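Local coordinates for xylose isomerase domain protein TIM barrel (Planctomyces limnophilus, PDB 3TVA), which probably acts as an isomerase of the xylose isomerase-like TIM-barrel family and holds a magnesium ion, at residues V25-A30 with A63-T68; V35-V40 with R253-I258; E77-I82 with I189-G194. All coordinates share one frame; numbering follows the deposited sequence.

Contact 1: V25-A30 with A63-T68; sequences VHLEVA and AGIQVT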
ATOM      1  N   VAL A  25      11.974   2.797   4.700  1.00 33.78           N
ATOM      2  CA  VAL A  25      13.215   2.770   5.476  1.00 36.46           C
ATOM      3  C   VAL A  25      13.825   1.389   5.372  1.00 38.44           C
ATOM      4  O   VAL A  25      13.132   0.431   5.054  1.00 34.10           O
ATOM      5  CB  VAL A  25      13.005   3.097   6.976  1.00 36.77           C
ATOM      6  CG1 VAL A  25      12.485   4.508   7.144  1.00 37.58           C
ATOM      7  CG2 VAL A  25      12.074   2.083   7.633  1.00 30.50           C
ATOM      8  N   HIS A  26      15.121   1.272   5.625  1.00 42.03           N
ATOM      9  CA  HIS A  26      15.737  -0.050   5.625  1.00 43.70           C
ATOM     10  C   HIS A  26      15.291  -0.853   6.849  1.00 41.22           C
ATOM     11  O   HIS A  26      14.815  -0.286   7.836  1.00 37.56           O
ATOM     12  CB  HIS A  26      17.260   0.047   5.501  1.00 47.77           C
ATOM     13  CG  HIS A  26      17.712   0.518   4.153  1.00 55.51           C
ATOM     14  ND1 HIS A  26      18.846   1.278   3.966  1.00 63.63           N
ATOM     15  CD2 HIS A  26      17.172   0.339   2.924  1.00 56.68           C
ATOM     16  CE1 HIS A  26      18.989   1.541   2.677  1.00 67.15           C
ATOM     17  NE2 HIS A  26      17.984   0.983   2.024  1.00 62.03           N
ATOM     18  N   LEU A  27      15.417  -2.176   6.754  1.00 43.13           N
ATOM     19  CA  LEU A  27      14.962  -3.098   7.796  1.00 42.43           C
ATOM     20  C   LEU A  27      15.633  -2.830   9.145  1.00 37.86           C
ATOM     21  O   LEU A  27      15.033  -3.004  10.208  1.00 36.29           O
ATOM     22  CB  LEU A  27      15.220  -4.544   7.359  1.00 44.20           C
ATOM     23  CG  LEU A  27      14.638  -5.649   8.235  1.00 39.89           C
ATOM     24  CD1 LEU A  27      13.141  -5.701   8.034  1.00 31.49           C
ATOM     25  CD2 LEU A  27      15.281  -6.986   7.904  1.00 42.56           C
ATOM     26  N   GLU A  28      16.876  -2.386   9.092  1.00 35.55           N
ATOM     27  CA  GLU A  28      17.634  -2.084  10.299  1.00 39.10           C
ATOM     28  C   GLU A  28      16.947  -1.004  11.145  1.00 37.80           C
ATOM     29  O   GLU A  28      17.040  -0.999  12.376  1.00 34.63           O
ATOM     30  CB  GLU A  28      19.054  -1.674   9.920  1.00 42.86           C
ATOM     31  CG  GLU A  28      19.890  -2.829   9.363  1.00 52.76           C
ATOM     32  CD  GLU A  28      19.606  -3.161   7.892  1.00 61.16           C
ATOM     33  OE1 GLU A  28      18.810  -2.449   7.235  1.00 61.13           O
ATOM     34  OE2 GLU A  28      20.196  -4.144   7.390  1.00 64.09           O
ATOM     35  N   VAL A  29      16.233  -0.107  10.475  1.00 36.69           N
ATOM     36  CA  VAL A  29      15.504   0.956  11.161  1.00 38.05           C
ATOM     37  C   VAL A  29      14.261   0.374  11.859  1.00 36.70           C
ATOM     38  O   VAL A  29      13.970   0.697  13.017  1.00 37.64           O
ATOM     39  CB  VAL A  29      15.123   2.087  10.173  1.00 37.24           C
ATOM     40  CG1 VAL A  29      14.154   3.065  10.811  1.00 39.61           C
ATOM     41  CG2 VAL A  29      16.394   2.807   9.664  1.00 34.62           C
ATOM     42  N   ALA A  30      13.545  -0.499  11.158  1.00 31.05           N
ATOM     43  CA  ALA A  30      12.407  -1.207  11.756  1.00 31.71           C
ATOM     44  C   ALA A  30      12.841  -1.947  13.024  1.00 34.39           C
ATOM     45  O   ALA A  30      12.107  -1.990  14.011  1.00 32.08           O
ATOM     46  CB  ALA A  30      11.820  -2.174  10.753  1.00 27.98           C
ATOM     47  N   ALA A  63      15.640 -10.911  13.067  1.00 27.45           N
ATOM     48  CA  ALA A  63      15.234  -9.623  13.625  1.00 32.11           C
ATOM     49  C   ALA A  63      13.905  -9.679  14.405  1.00 30.57           C
ATOM     50  O   ALA A  63      13.489  -8.684  14.989  1.00 35.83           O
ATOM     51  CB  ALA A  63      15.169  -8.560  12.520  1.00 24.41           C
ATOM     52  N   GLY A  64      13.239 -10.829  14.409  1.00 27.67           N
ATOM     53  CA  GLY A  64      11.923 -10.936  15.023  1.00 27.49           C
ATOM     54  C   GLY A  64      10.824 -10.198  14.257  1.00 31.05           C
ATOM     55  O   GLY A  64       9.859  -9.709  14.846  1.00 32.56           O
ATOM     56  N   ILE A  65      10.954 -10.118  12.938  1.00 22.96           N
ATOM     57  CA  ILE A  65      10.022  -9.323  12.155  1.00 25.18           C
ATOM     58  C   ILE A  65       9.235 -10.161  11.155  1.00 27.66           C
ATOM     59  O   ILE A  65       9.814 -10.928  10.374  1.00 25.18           O
ATOM     60  CB  ILE A  65      10.756  -8.191  11.398  1.00 25.99           C
ATOM     61  CG1 ILE A  65      11.231  -7.111  12.375  1.00 29.93           C
ATOM     62  CG2 ILE A  65       9.864  -7.606  10.310  1.00 26.55           C
ATOM     63  CD1 ILE A  65      12.120  -6.055  11.735  1.00 29.57           C
ATOM     64  N   GLN A  66       7.917  -9.976  11.164  1.00 24.46           N
ATOM     65  CA  GLN A  66       7.032 -10.641  10.211  1.00 25.00           C
ATOM     66  C   GLN A  66       6.714  -9.734   9.013  1.00 23.11           C
ATOM     67  O   GLN A  66       6.349  -8.574   9.184  1.00 24.72           O
ATOM     68  CB  GLN A  66       5.737 -11.067  10.924  1.00 26.95           C
ATOM     69  CG  GLN A  66       4.746 -11.828  10.052  1.00 31.68           C
ATOM     70  CD  GLN A  66       3.351 -11.939  10.702  1.00 42.41           C
ATOM     71  OE1 GLN A  66       3.141 -11.519  11.849  1.00 43.52           O
ATOM     72  NE2 GLN A  66       2.397 -12.493   9.957  1.00 40.64           N
ATOM     73  N   VAL A  67       6.844 -10.276   7.803  1.00 17.12           N
ATOM     74  CA  VAL A  67       6.566  -9.535   6.574  1.00 16.52           C
ATOM     75  C   VAL A  67       5.130  -9.798   6.144  1.00 18.85           C
ATOM     76  O   VAL A  67       4.770 -10.929   5.854  1.00 19.37           O
ATOM     77  CB  VAL A  67       7.503 -10.001   5.439  1.00 20.60           C
ATOM     78  CG1 VAL A  67       7.235  -9.202   4.151  1.00 18.46           C
ATOM     79  CG2 VAL A  67       8.964  -9.889   5.878  1.00 20.16           C
ATOM     80  N   THR A  68       4.292  -8.772   6.231  1.00 21.31           N
ATOM     81  CA  THR A  68       2.865  -8.876   5.929  1.00 20.76           C
ATOM     82  C   THR A  68       2.432  -8.696   4.463  1.00 21.62           C
ATOM     83  O   THR A  68       1.503  -9.339   4.007  1.00 18.92           O
ATOM     84  CB  THR A  68       2.043  -7.997   6.882  1.00 21.28           C
ATOM     85  OG1 THR A  68       2.409  -6.628   6.694  1.00 20.46           O
ATOM     86  CG2 THR A  68       2.332  -8.403   8.343  1.00 20.13           C
TER
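Leu27, in the first turn of helix 27-32, meets Ile65 methyl to methyl: its CD1 lies 3.9 Å from Ile65 CD1, and the two chains run antiparallel past each other's ends. The leucine reaches that place because CG stands opposite the backbone N (chi1 -172°), which carries the branch out from the helix and over the loop that leads into strand 66-71. Leu27 also touches Lys59 and Cys60 of helix 50-62, so it sits between that helix and the loop residue just before strand 66-71. Glu28 turns the other way and forms a salt bridge with Lys59 through OE2, beside the apolar contact. Val29 follows, its N bonded at 3.0 Å to the O of His26, the N-cap residue. One turn on from Leu27, Ala30 offers only CB, 4.0 Å from the same Ile65 CD1. The isoleucine's terminal methyl is thus shared by two residues of one helical face, and its extended chain (chi2 172°) delivers it there. Gly64, just before, ends helix 50-62 in a Schellman motif with positive phi and turns the chain toward the strand. Both Ala30 and Ile65 rest on Val38 of strand 37-41. This small buried cluster belongs to the layer between outer helices and inner strands that characterises the TIM barrel.

Contact 2: V35-V40 with R253-I258; sequences VPTVQV and RGPLTI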
ATOM      1  N   VAL A  35       9.518  -2.623  15.980  1.00 34.27           N
ATOM      2  CA  VAL A  35       8.218  -3.017  15.442  1.00 28.62           C
ATOM      3  C   VAL A  35       8.233  -4.494  15.062  1.00 27.38           C
ATOM      4  O   VAL A  35       9.237  -4.997  14.562  1.00 28.29           O
ATOM      5  CB  VAL A  35       7.776  -2.132  14.245  1.00 34.55           C
ATOM      6  CG1 VAL A  35       7.861  -0.662  14.635  1.00 36.32           C
ATOM      7  CG2 VAL A  35       8.626  -2.407  13.015  1.00 32.10           C
ATOM      8  N   PRO A  36       7.142  -5.212  15.371  1.00 26.35           N
ATOM      9  CA  PRO A  36       6.982  -6.639  15.062  1.00 27.38           C
ATOM     10  C   PRO A  36       6.742  -6.991  13.577  1.00 26.23           C
ATOM     11  O   PRO A  36       6.965  -8.140  13.195  1.00 23.49           O
ATOM     12  CB  PRO A  36       5.766  -7.042  15.910  1.00 27.81           C
ATOM     13  CG  PRO A  36       4.930  -5.779  15.961  1.00 28.97           C
ATOM     14  CD  PRO A  36       5.955  -4.659  16.056  1.00 28.27           C
ATOM     15  N   THR A  37       6.241  -6.053  12.777  1.00 23.03           N
ATOM     16  CA  THR A  37       5.829  -6.369  11.406  1.00 24.70           C
ATOM     17  C   THR A  37       6.272  -5.282  10.444  1.00 23.79           C
ATOM     18  O   THR A  37       6.469  -4.137  10.844  1.00 20.33           O
ATOM     19  CB  THR A  37       4.277  -6.503  11.225  1.00 25.11           C
ATOM     20  OG1 THR A  37       3.660  -5.221  11.397  1.00 30.18           O
ATOM     21  CG2 THR A  37       3.679  -7.485  12.200  1.00 27.38           C
ATOM     22  N   VAL A  38       6.433  -5.651   9.177  1.00 20.88           N
ATOM     23  CA  VAL A  38       6.701  -4.676   8.130  1.00 16.38           C
ATOM     24  C   VAL A  38       5.951  -5.053   6.857  1.00 17.36           C
ATOM     25  O   VAL A  38       5.602  -6.213   6.638  1.00 21.21           O
ATOM     26  CB  VAL A  38       8.212  -4.589   7.772  1.00 21.00           C
ATOM     27  CG1 VAL A  38       9.046  -4.062   8.944  1.00 22.30           C
ATOM     28  CG2 VAL A  38       8.743  -5.940   7.283  1.00 18.62           C
ATOM     29  N   GLN A  39       5.722  -4.055   6.015  1.00 16.59           N
ATOM     30  CA  GLN A  39       5.450  -4.289   4.609  1.00 19.20           C
ATOM     31  C   GLN A  39       6.731  -3.921   3.891  1.00 21.53           C
ATOM     32  O   GLN A  39       7.489  -3.079   4.353  1.00 23.94           O
ATOM     33  CB  GLN A  39       4.306  -3.413   4.105  1.00 16.89           C
ATOM     34  CG  GLN A  39       2.961  -3.779   4.697  1.00 16.07           C
ATOM     35  CD  GLN A  39       1.839  -3.021   4.029  1.00 21.20           C
ATOM     36  OE1 GLN A  39       2.036  -2.428   2.973  1.00 24.49           O
ATOM     37  NE2 GLN A  39       0.655  -3.034   4.636  1.00 19.81           N
ATOM     38  N   VAL A  40       7.001  -4.584   2.780  1.00 16.19           N
ATOM     39  CA  VAL A  40       8.272  -4.401   2.106  1.00 20.26           C
ATOM     40  C   VAL A  40       8.068  -4.072   0.637  1.00 25.23           C
ATOM     41  O   VAL A  40       7.334  -4.773  -0.069  1.00 23.00           O
ATOM     42  CB  VAL A  40       9.116  -5.694   2.183  1.00 21.55           C
ATOM     43  CG1 VAL A  40      10.493  -5.463   1.603  1.00 27.48           C
ATOM     44  CG2 VAL A  40       9.227  -6.157   3.626  1.00 27.63           C
ATOM     45  N   ARG A 253      -8.601  -5.912  12.409  1.00 18.57           N
ATOM     46  CA  ARG A 253      -7.647  -6.239  13.462  1.00 19.30           C
ATOM     47  C   ARG A 253      -6.158  -6.320  13.085  1.00 23.09           C
ATOM     48  O   ARG A 253      -5.317  -6.588  13.944  1.00 23.23           O
ATOM     49  CB  ARG A 253      -8.133  -7.476  14.223  1.00 20.00           C
ATOM     50  CG  ARG A 253      -9.595  -7.326  14.707  1.00 18.88           C
ATOM     51  CD  ARG A 253      -9.725  -6.250  15.801  1.00 22.07           C
ATOM     52  NE  ARG A 253     -11.077  -6.173  16.355  1.00 24.69           N
ATOM     53  CZ  ARG A 253     -11.987  -5.278  15.981  1.00 24.98           C
ATOM     54  NH1 ARG A 253     -11.685  -4.376  15.053  1.00 20.35           N
ATOM     55  NH2 ARG A 253     -13.194  -5.273  16.541  1.00 26.15           N
ATOM     56  N   GLY A 254      -5.848  -6.141  11.805  1.00 21.98           N
ATOM     57  CA  GLY A 254      -4.519  -6.450  11.295  1.00 19.59           C
ATOM     58  C   GLY A 254      -3.485  -5.376  11.614  1.00 22.57           C
ATOM     59  O   GLY A 254      -3.750  -4.458  12.397  1.00 19.46           O
ATOM     60  N   PRO A 255      -2.300  -5.471  10.992  1.00 21.70           N
ATOM     61  CA  PRO A 255      -1.219  -4.529  11.305  1.00 19.03           C
ATOM     62  C   PRO A 255      -1.555  -3.091  10.926  1.00 18.91           C
ATOM     63  O   PRO A 255      -2.270  -2.835   9.945  1.00 20.19           O
ATOM     64  CB  PRO A 255      -0.046  -5.035  10.446  1.00 20.40           C
ATOM     65  CG  PRO A 255      -0.337  -6.490  10.227  1.00 22.58           C
ATOM     66  CD  PRO A 255      -1.850  -6.571  10.117  1.00 19.18           C
ATOM     67  N   LEU A 256      -1.034  -2.152  11.700  1.00 18.39           N
ATOM     68  CA  LEU A 256      -1.122  -0.748  11.332  1.00 21.65           C
ATOM     69  C   LEU A 256       0.241  -0.379  10.778  1.00 26.28           C
ATOM     70  O   LEU A 256       1.195  -0.193  11.535  1.00 28.17           O
ATOM     71  CB  LEU A 256      -1.416   0.098  12.574  1.00 19.72           C
ATOM     72  CG  LEU A 256      -2.674  -0.244  13.395  1.00 21.70           C
ATOM     73  CD1 LEU A 256      -2.751   0.608  14.677  1.00 21.11           C
ATOM     74  CD2 LEU A 256      -3.941  -0.062  12.555  1.00 23.47           C
ATOM     75  N   THR A 257       0.329  -0.210   9.464  1.00 23.17           N
ATOM     76  CA  THR A 257       1.629  -0.030   8.854  1.00 21.18           C
ATOM     77  C   THR A 257       1.878   1.440   8.557  1.00 20.03           C
ATOM     78  O   THR A 257       1.240   2.033   7.683  1.00 22.63           O
ATOM     79  CB  THR A 257       1.792  -0.858   7.559  1.00 21.64           C
ATOM     80  OG1 THR A 257       1.416  -2.220   7.800  1.00 20.81           O
ATOM     81  CG2 THR A 257       3.250  -0.798   7.073  1.00 18.94           C
ATOM     82  N   ILE A 258       2.818   2.015   9.293  1.00 19.54           N
ATOM     83  CA  ILE A 258       3.185   3.406   9.117  1.00 22.18           C
ATOM     84  C   ILE A 258       3.971   3.586   7.825  1.00 24.47           C
ATOM     85  O   ILE A 258       4.962   2.893   7.570  1.00 25.01           O
ATOM     86  CB  ILE A 258       4.072   3.909  10.273  1.00 22.22           C
ATOM     87  CG1 ILE A 258       3.422   3.625  11.623  1.00 21.93           C
ATOM     88  CG2 ILE A 258       4.367   5.389  10.109  1.00 19.80           C
ATOM     89  CD1 ILE A 258       4.403   3.725  12.803  1.00 24.31           C
TER
HETATM   90  O   HOH W   1       3.075  -4.560   8.573  1.00 23.45           O
HETATM   91  O   HOH W   2      -1.159  -3.166   7.399  1.00 15.83           O
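Thr257 OG1 is held by two waters: it accepts a hydrogen bond of 3.0 Å from one and donates a bond of 2.8 Å to the other. The first water continues to Thr37 OG1, also 3.0 Å away, and so joins the threonines of two strands that flank strand 13-18. The second gives a proton to Pro255 O at 2.8 Å and receives a weak bond from Gln39 NE2. Thr37 OG1 has a further hydrogen bond to Ile13 O and lies 3.8 Å from Pro255 CB, where the two side chains meet nearly perpendicular to each other. Deeper along the strands, Gln39 runs obliquely past Thr257, whose CG2 comes 3.8 Å from Gln39 CG. The glutamine chain is extended beyond CG (chi2 -172°), which takes its amide past the threonine to stronger partners: OE1 bonds His211 NE2, and NE2 bonds Asn182 OD1. Since His211 binds the magnesium ion, Gln39 is placed as a second-shell residue and is likely to hold the imidazole in its rotation. A leucine here would probably leave His211 NE2 and Asn182 OD1 without these mates and let the metal-binding ring turn more freely. Strands 37-41 and 256-258 do not pair with each other; their side chains meet inside the barrel near the metal site, two waters between them, and such inward-pointing strand residues mark the TIM barrel.

Contact 3: E77-I82 with I189-G194; sequences ESYADI and ILYGTG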
ATOM      1  N   GLU A  77       7.990   4.534 -13.538  1.00 24.82           N
ATOM      2  CA  GLU A  77       6.850   5.106 -12.822  1.00 25.63           C
ATOM      3  C   GLU A  77       7.213   6.486 -12.283  1.00 30.13           C
ATOM      4  O   GLU A  77       8.232   6.649 -11.610  1.00 29.28           O
ATOM      5  CB  GLU A  77       6.406   4.195 -11.688  1.00 24.90           C
ATOM      6  CG  GLU A  77       5.672   2.947 -12.158  1.00 25.38           C
ATOM      7  CD  GLU A  77       5.049   2.178 -11.005  1.00 29.91           C
ATOM      8  OE1 GLU A  77       5.730   2.022  -9.965  1.00 32.39           O
ATOM      9  OE2 GLU A  77       3.879   1.736 -11.136  1.00 28.34           O
ATOM     10  N   SER A  78       6.394   7.486 -12.586  1.00 26.19           N
ATOM     11  CA  SER A  78       6.651   8.806 -12.030  1.00 27.58           C
ATOM     12  C   SER A  78       5.419   9.444 -11.400  1.00 26.60           C
ATOM     13  O   SER A  78       4.367   9.549 -12.025  1.00 26.20           O
ATOM     14  CB  SER A  78       7.223   9.742 -13.092  1.00 26.83           C
ATOM     15  OG  SER A  78       7.305  11.048 -12.574  1.00 32.09           O
ATOM     16  N   TYR A  79       5.587   9.869 -10.155  1.00 27.42           N
ATOM     17  CA  TYR A  79       4.578  10.578  -9.364  1.00 28.68           C
ATOM     18  C   TYR A  79       4.689  12.117  -9.439  1.00 30.58           C
ATOM     19  O   TYR A  79       4.125  12.819  -8.592  1.00 28.65           O
ATOM     20  CB  TYR A  79       4.507  10.056  -7.918  1.00 27.87           C
ATOM     21  CG  TYR A  79       3.973   8.631  -7.810  1.00 27.57           C
ATOM     22  CD1 TYR A  79       2.614   8.383  -7.627  1.00 28.16           C
ATOM     23  CD2 TYR A  79       4.830   7.536  -7.894  1.00 30.12           C
ATOM     24  CE1 TYR A  79       2.123   7.080  -7.527  1.00 24.35           C
ATOM     25  CE2 TYR A  79       4.350   6.232  -7.798  1.00 28.15           C
ATOM     26  CZ  TYR A  79       2.996   6.014  -7.605  1.00 29.98           C
ATOM     27  OH  TYR A  79       2.513   4.722  -7.512  1.00 29.83           O
ATOM     28  N   ALA A  80       5.519  12.621 -10.355  1.00 28.00           N
ATOM     29  CA  ALA A  80       5.860  14.051 -10.410  1.00 28.40           C
ATOM     30  C   ALA A  80       4.656  14.970 -10.300  1.00 29.86           C
ATOM     31  O   ALA A  80       4.704  15.984  -9.610  1.00 30.55           O
ATOM     32  CB  ALA A  80       6.630  14.377 -11.696  1.00 27.03           C
ATOM     33  N   ASP A  81       3.582  14.630 -10.996  1.00 26.05           N
ATOM     34  CA  ASP A  81       2.337  15.355 -10.817  1.00 28.15           C
ATOM     35  C   ASP A  81       1.185  14.407 -11.103  1.00 27.50           C
ATOM     36  O   ASP A  81       1.415  13.235 -11.446  1.00 27.17           O
ATOM     37  CB  ASP A  81       2.279  16.659 -11.656  1.00 24.90           C
ATOM     38  CG  ASP A  81       2.449  16.425 -13.157  1.00 33.59           C
ATOM     39  OD1 ASP A  81       2.058  15.355 -13.675  1.00 30.55           O
ATOM     40  OD2 ASP A  81       2.971  17.335 -13.835  1.00 40.61           O
ATOM     41  N   ILE A  82      -0.045  14.890 -10.955  1.00 26.18           N
ATOM     42  CA  ILE A  82      -1.206  14.007 -11.112  1.00 22.53           C
ATOM     43  C   ILE A  82      -1.350  13.429 -12.542  1.00 27.26           C
ATOM     44  O   ILE A  82      -1.484  12.215 -12.693  1.00 23.36           O
ATOM     45  CB  ILE A  82      -2.498  14.606 -10.489  1.00 24.30           C
ATOM     46  CG1 ILE A  82      -2.294  14.725  -8.969  1.00 24.52           C
ATOM     47  CG2 ILE A  82      -3.737  13.723 -10.803  1.00 23.96           C
ATOM     48  CD1 ILE A  82      -3.427  15.388  -8.192  1.00 25.17           C
ATOM     49  N   ILE A 189      -6.572  12.131  -0.064  1.00 20.45           N
ATOM     50  CA  ILE A 189      -6.371  13.551   0.148  1.00 19.32           C
ATOM     51  C   ILE A 189      -5.346  14.104  -0.833  1.00 24.78           C
ATOM     52  O   ILE A 189      -5.505  15.207  -1.358  1.00 25.50           O
ATOM     53  CB  ILE A 189      -5.965  13.833   1.600  1.00 19.54           C
ATOM     54  CG1 ILE A 189      -7.118  13.439   2.526  1.00 17.91           C
ATOM     55  CG2 ILE A 189      -5.598  15.290   1.774  1.00 19.50           C
ATOM     56  CD1 ILE A 189      -6.859  13.695   3.993  1.00 21.27           C
ATOM     57  N   LEU A 190      -4.297  13.328  -1.088  1.00 24.54           N
ATOM     58  CA  LEU A 190      -3.250  13.752  -2.011  1.00 23.66           C
ATOM     59  C   LEU A 190      -3.817  13.920  -3.424  1.00 22.20           C
ATOM     60  O   LEU A 190      -3.588  14.945  -4.070  1.00 24.44           O
ATOM     61  CB  LEU A 190      -2.075  12.767  -1.978  1.00 23.18           C
ATOM     62  CG  LEU A 190      -1.267  12.765  -0.675  1.00 25.39           C
ATOM     63  CD1 LEU A 190      -0.293  11.589  -0.641  1.00 27.53           C
ATOM     64  CD2 LEU A 190      -0.506  14.092  -0.502  1.00 26.15           C
ATOM     65  N   TYR A 191      -4.592  12.939  -3.884  1.00 19.80           N
ATOM     66  CA  TYR A 191      -5.280  13.057  -5.170  1.00 24.70           C
ATOM     67  C   TYR A 191      -6.439  14.048  -5.165  1.00 30.97           C
ATOM     68  O   TYR A 191      -6.912  14.454  -6.223  1.00 35.45           O
ATOM     69  CB  TYR A 191      -5.791  11.694  -5.635  1.00 24.09           C
ATOM     70  CG  TYR A 191      -4.697  10.754  -6.074  1.00 24.94           C
ATOM     71  CD1 TYR A 191      -4.050  10.927  -7.289  1.00 28.20           C
ATOM     72  CD2 TYR A 191      -4.319   9.687  -5.278  1.00 26.66           C
ATOM     73  CE1 TYR A 191      -3.040  10.057  -7.689  1.00 32.76           C
ATOM     74  CE2 TYR A 191      -3.316   8.825  -5.660  1.00 30.61           C
ATOM     75  CZ  TYR A 191      -2.682   9.009  -6.865  1.00 33.63           C
ATOM     76  OH  TYR A 191      -1.687   8.135  -7.229  1.00 36.90           O
ATOM     77  N   GLY A 192      -6.910  14.425  -3.980  1.00 32.28           N
ATOM     78  CA  GLY A 192      -8.010  15.377  -3.862  1.00 34.57           C
ATOM     79  C   GLY A 192      -9.369  14.815  -4.274  1.00 33.76           C
ATOM     80  O   GLY A 192     -10.278  15.548  -4.648  1.00 37.72           O
ATOM     81  N   THR A 193      -9.503  13.498  -4.220  1.00 33.81           N
ATOM     82  CA  THR A 193     -10.706  12.845  -4.711  1.00 41.58           C
ATOM     83  C   THR A 193     -11.952  12.866  -3.806  1.00 50.99           C
ATOM     84  O   THR A 193     -13.045  13.230  -4.262  1.00 58.54           O
ATOM     85  CB  THR A 193     -10.384  11.418  -5.091  1.00 40.85           C
ATOM     86  OG1 THR A 193      -9.732  10.787  -3.993  1.00 45.45           O
ATOM     87  CG2 THR A 193      -9.439  11.429  -6.257  1.00 37.81           C
ATOM     88  N   GLY A 194     -11.801  12.496  -2.540  1.00 44.82           N
ATOM     89  CA  GLY A 194     -12.959  12.350  -1.667  1.00 40.18           C
ATOM     90  C   GLY A 194     -12.575  12.042  -0.231  1.00 33.01           C
ATOM     91  O   GLY A 194     -11.450  11.592   0.020  1.00 30.72           O
TER
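Tyr79 and Tyr191 share one first torsion, CG beside the backbone N and opposite the carbonyl carbon (chi1 -68° and -71°), and from it the two side chains run at a slant to each other. The phenol oxygen of Tyr191 arrives at the edge of the Tyr79 ring, in its plane, with OH 4.0 Å from Tyr79 CE1. It is an edge approach, with no stacking of the two rings. Tyr79's own hydroxyl is occupied elsewhere, in a hydrogen bond to His122 ND1, which anchors the far end of the ring that Tyr191 abuts. Ile82 makes the other part of the contact. Its fully extended chain (chi2 176°) sets CD1 4.1 Å from both Leu190 O and Tyr191 O, a loose van der Waals contact with the two carbonyl oxygens.

Each segment is shaped by local motifs. Ser78 OG accepts from Ala80 N at 3.3 Å in an ST turn, and Asp81 is the N-cap of helix 82-88, while Gly192, with positive phi, is the C-prime residue of a Schellman motif. Trp227 lies against both sides, its ring meeting Tyr191 and its NE1 giving a weak hydrogen bond to Tyr79 O. The Leu190 side chain lies about 3 Å from a glycerol, probably from the crystallisation liquor, and about 8 Å from the magnesium ion, consistent with a place near the pocket. The contact joins the loop between strand 66-71 and helix 82-88 to the last turn and following loop of helix 185-190, which itself packs through Leu190 on Ala215 of strand 207-216.

Overall arrangement
From the N terminus, the chain enters contact 1 at helix 27-32 and closes it at 63-68, a short loop that takes in strand 37-41 and helix 50-62. Contact 2 opens within that loop, at 35-40, but closes only at 253-258, so the two cross. They also touch: Gln66 N to Pro36 O and Thr68 N to Val38 O, each 2.9 Å, are probable hydrogen bonds between strand 66-71 and strand 37-41 with the residue just before it. Contact 3, linking 77-82 with 189-194, falls wholly within the span of contact 2 and follows contact 1 in series, its centre about 28 Å from that of contact 1. Together they tie the outer helical layer, the barrel interior and the loops near the metal site.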